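Local coordinates for putative membrane protein (Yersinia pestis CO92, PDB 5TF3) that is of unknown function, a putative membrane protein of the DUF1198 family whose crystallised fragment is alpha-helical, at residues Q29-R34 and F99-L104. Numbering follows the deposited sequence.
Sequences QEMGPR and FYFAEL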
loop_
_atom_site.group_PDB
_atom_site.type_symbol
_atom_site.label_atom_id
_atom_site.label_comp_id
_atom_site.label_asym_id
_atom_site.label_seq_id
_atom_site.Cartn_x
_atom_site.Cartn_y
_atom_site.Cartn_z
ATOM N N GLN A 29 -7.814 -0.361 -10.420
ATOM C CA GLN A 29 -9.062 -0.916 -10.939
ATOM C C GLN A 29 -10.072 -1.170 -9.833
ATOM O O GLN A 29 -11.279 -1.059 -10.063
ATOM C CB GLN A 29 -8.793 -2.219 -11.684
ATOM C CG GLN A 29 -8.059 -2.064 -12.984
ATOM C CD GLN A 29 -7.832 -3.406 -13.658
ATOM O OE1 GLN A 29 -6.693 -3.795 -13.928
ATOM N NE2 GLN A 29 -8.921 -4.129 -13.919
ATOM N N GLU A 30 -9.604 -1.506 -8.632
ATOM C CA GLU A 30 -10.475 -1.818 -7.512
ATOM C C GLU A 30 -10.741 -0.619 -6.614
ATOM O O GLU A 30 -11.320 -0.786 -5.538
ATOM C CB GLU A 30 -9.880 -2.959 -6.683
ATOM C CG GLU A 30 -9.506 -4.178 -7.506
ATOM C CD GLU A 30 -9.982 -5.476 -6.879
ATOM O OE1 GLU A 30 -11.049 -5.469 -6.231
ATOM O OE2 GLU A 30 -9.283 -6.502 -7.029
HETATM N N MSE A 31 -10.305 0.571 -7.003
HETATM C CA MSE A 31 -10.762 1.771 -6.329
HETATM C C MSE A 31 -11.926 2.334 -7.129
HETATM O O MSE A 31 -11.965 2.188 -8.346
HETATM C CB MSE A 31 -9.657 2.813 -6.217
HETATM C CG MSE A 31 -8.510 2.440 -5.319
HETATM SE SE MSE A 31 -7.246 3.886 -5.356
HETATM C CE MSE A 31 -5.810 3.099 -4.293
ATOM N N GLY A 32 -12.871 2.980 -6.460
ATOM C CA GLY A 32 -13.935 3.657 -7.170
ATOM C C GLY A 32 -13.421 4.853 -7.948
ATOM O O GLY A 32 -12.287 5.304 -7.759
ATOM N N PRO A 33 -14.252 5.397 -8.842
ATOM C CA PRO A 33 -13.762 6.486 -9.712
ATOM C C PRO A 33 -13.302 7.717 -8.945
ATOM O O PRO A 33 -12.197 8.213 -9.190
ATOM C CB PRO A 33 -14.967 6.783 -10.616
ATOM C CG PRO A 33 -15.869 5.599 -10.479
ATOM C CD PRO A 33 -15.652 5.049 -9.109
ATOM N N ARG A 34 -14.107 8.222 -8.003
ATOM C CA ARG A 34 -13.676 9.394 -7.244
ATOM C C ARG A 34 -12.434 9.088 -6.409
ATOM O O ARG A 34 -11.476 9.873 -6.384
ATOM C CB ARG A 34 -14.809 9.903 -6.358
ATOM C CG ARG A 34 -14.399 11.125 -5.567
ATOM C CD ARG A 34 -15.580 11.928 -5.068
ATOM N NE ARG A 34 -16.315 11.289 -3.980
ATOM C CZ ARG A 34 -17.630 11.077 -3.995
ATOM N NH1 ARG A 34 -18.359 11.447 -5.046
ATOM N NH2 ARG A 34 -18.218 10.506 -2.954
ATOM N N PHE A 99 -10.812 4.170 3.192
ATOM C CA PHE A 99 -11.466 5.075 2.262
ATOM C C PHE A 99 -11.292 4.622 0.816
ATOM O O PHE A 99 -12.274 4.455 0.086
ATOM C CB PHE A 99 -10.939 6.492 2.383
ATOM C CG PHE A 99 -11.352 7.340 1.217
ATOM C CD1 PHE A 99 -12.682 7.707 1.057
ATOM C CD2 PHE A 99 -10.451 7.691 0.237
ATOM C CE1 PHE A 99 -13.093 8.480 -0.016
ATOM C CE2 PHE A 99 -10.856 8.466 -0.846
ATOM C CZ PHE A 99 -12.178 8.848 -0.974
ATOM N N TYR A 100 -10.037 4.461 0.375
ATOM C CA TYR A 100 -9.784 4.294 -1.056
ATOM C C TYR A 100 -10.455 3.041 -1.597
ATOM O O TYR A 100 -10.866 3.015 -2.768
ATOM C CB TYR A 100 -8.282 4.273 -1.336
ATOM C CG TYR A 100 -7.621 5.636 -1.255
ATOM C CD1 TYR A 100 -8.039 6.689 -2.061
ATOM C CD2 TYR A 100 -6.570 5.866 -0.379
ATOM C CE1 TYR A 100 -7.431 7.944 -1.984
ATOM C CE2 TYR A 100 -5.948 7.103 -0.303
ATOM C CZ TYR A 100 -6.384 8.139 -1.099
ATOM O OH TYR A 100 -5.766 9.367 -1.010
ATOM N N PHE A 101 -10.620 2.016 -0.753
ATOM C CA PHE A 101 -11.288 0.779 -1.144
ATOM C C PHE A 101 -12.689 0.657 -0.531
ATOM O O PHE A 101 -13.192 -0.450 -0.325
ATOM C CB PHE A 101 -10.409 -0.420 -0.781
ATOM C CG PHE A 101 -9.024 -0.342 -1.371
ATOM C CD1 PHE A 101 -8.834 -0.466 -2.742
ATOM C CD2 PHE A 101 -7.918 -0.109 -0.565
ATOM C CE1 PHE A 101 -7.565 -0.380 -3.300
ATOM C CE2 PHE A 101 -6.649 -0.023 -1.106
ATOM C CZ PHE A 101 -6.468 -0.161 -2.475
ATOM N N ALA A 102 -13.342 1.791 -0.284
ATOM C CA ALA A 102 -14.640 1.787 0.398
ATOM C C ALA A 102 -15.672 0.935 -0.336
ATOM O O ALA A 102 -16.471 0.236 0.298
ATOM C CB ALA A 102 -15.145 3.216 0.556
ATOM N N GLU A 103 -15.661 0.963 -1.669
ATOM C CA GLU A 103 -16.633 0.198 -2.445
ATOM C C GLU A 103 -16.486 -1.310 -2.267
ATOM O O GLU A 103 -17.421 -2.054 -2.590
ATOM C CB GLU A 103 -16.512 0.556 -3.926
ATOM C CG GLU A 103 -16.866 2.001 -4.238
ATOM C CD GLU A 103 -16.865 2.287 -5.734
ATOM O OE1 GLU A 103 -16.265 1.485 -6.490
ATOM O OE2 GLU A 103 -17.466 3.309 -6.150
ATOM N N LEU A 104 -15.333 -1.777 -1.781
ATOM C CA LEU A 104 -15.119 -3.191 -1.494
ATOM C C LEU A 104 -15.751 -3.629 -0.185
ATOM O O LEU A 104 -15.816 -4.836 0.070
ATOM C CB LEU A 104 -13.621 -3.505 -1.447
ATOM C CG LEU A 104 -12.859 -3.149 -2.715
ATOM C CD1 LEU A 104 -11.415 -3.650 -2.634
ATOM C CD2 LEU A 104 -13.572 -3.769 -3.880
HETATM O O HOH W 1 -13.541 2.000 -3.677
#
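M31, a selenomethionine, sets CG anti to its own carbonyl carbon (chi1 -67°) and then runs fully extended (chi2 179°, chi3 -175°), which carries SE and CE up against both the Y100 and the F101 side chains. Both rings leave the backbone with the same kind of first torsion, CG beside N, but they diverge: Y100 lies alongside M31 and points the same way, whereas F101 crosses it obliquely. The selenium makes a Met-aromatic contact with each, 5.2 Å from SE to the centroid of the Y100 ring and 5.4 Å from SE to that of F101, both approaches being oblique. Nearer the backbone, M31 CG packs 3.6 Å from F101 CE1 and 3.5 Å from Y100 O; at the tip, M31 CE rests 4.0 Å from Y100 CB. The F101 ring also turns its edge to the carbonyl oxygen of E30, which lies in the ring plane. From the 3-10 turn 102-104, the extended E103 side chain reaches G32, the N-cap of helix 33-45, with OE1 3.3 Å from G32 CA. L104 brings CD2 to 3.8 Å from E30 OE1, while E30 OE2 is held by Y61 and by a salt bridge to K66. T36 and F39 of helix 33-45 also touch the M31 side chain.

No direct hydrogen bond links the two segments. Instead one water joins three backbone groups: it accepts from G32 N (3.0 Å) and from E103 N, and donates to Y100 O. The turn before helix 33-45 is thus joined to the C-terminal end of helix 91-100 by Met-aromatic and apolar packing and a bridging water, while the E103 carboxylate, close to the helix start, may be mildly stabilised by the helix dipole.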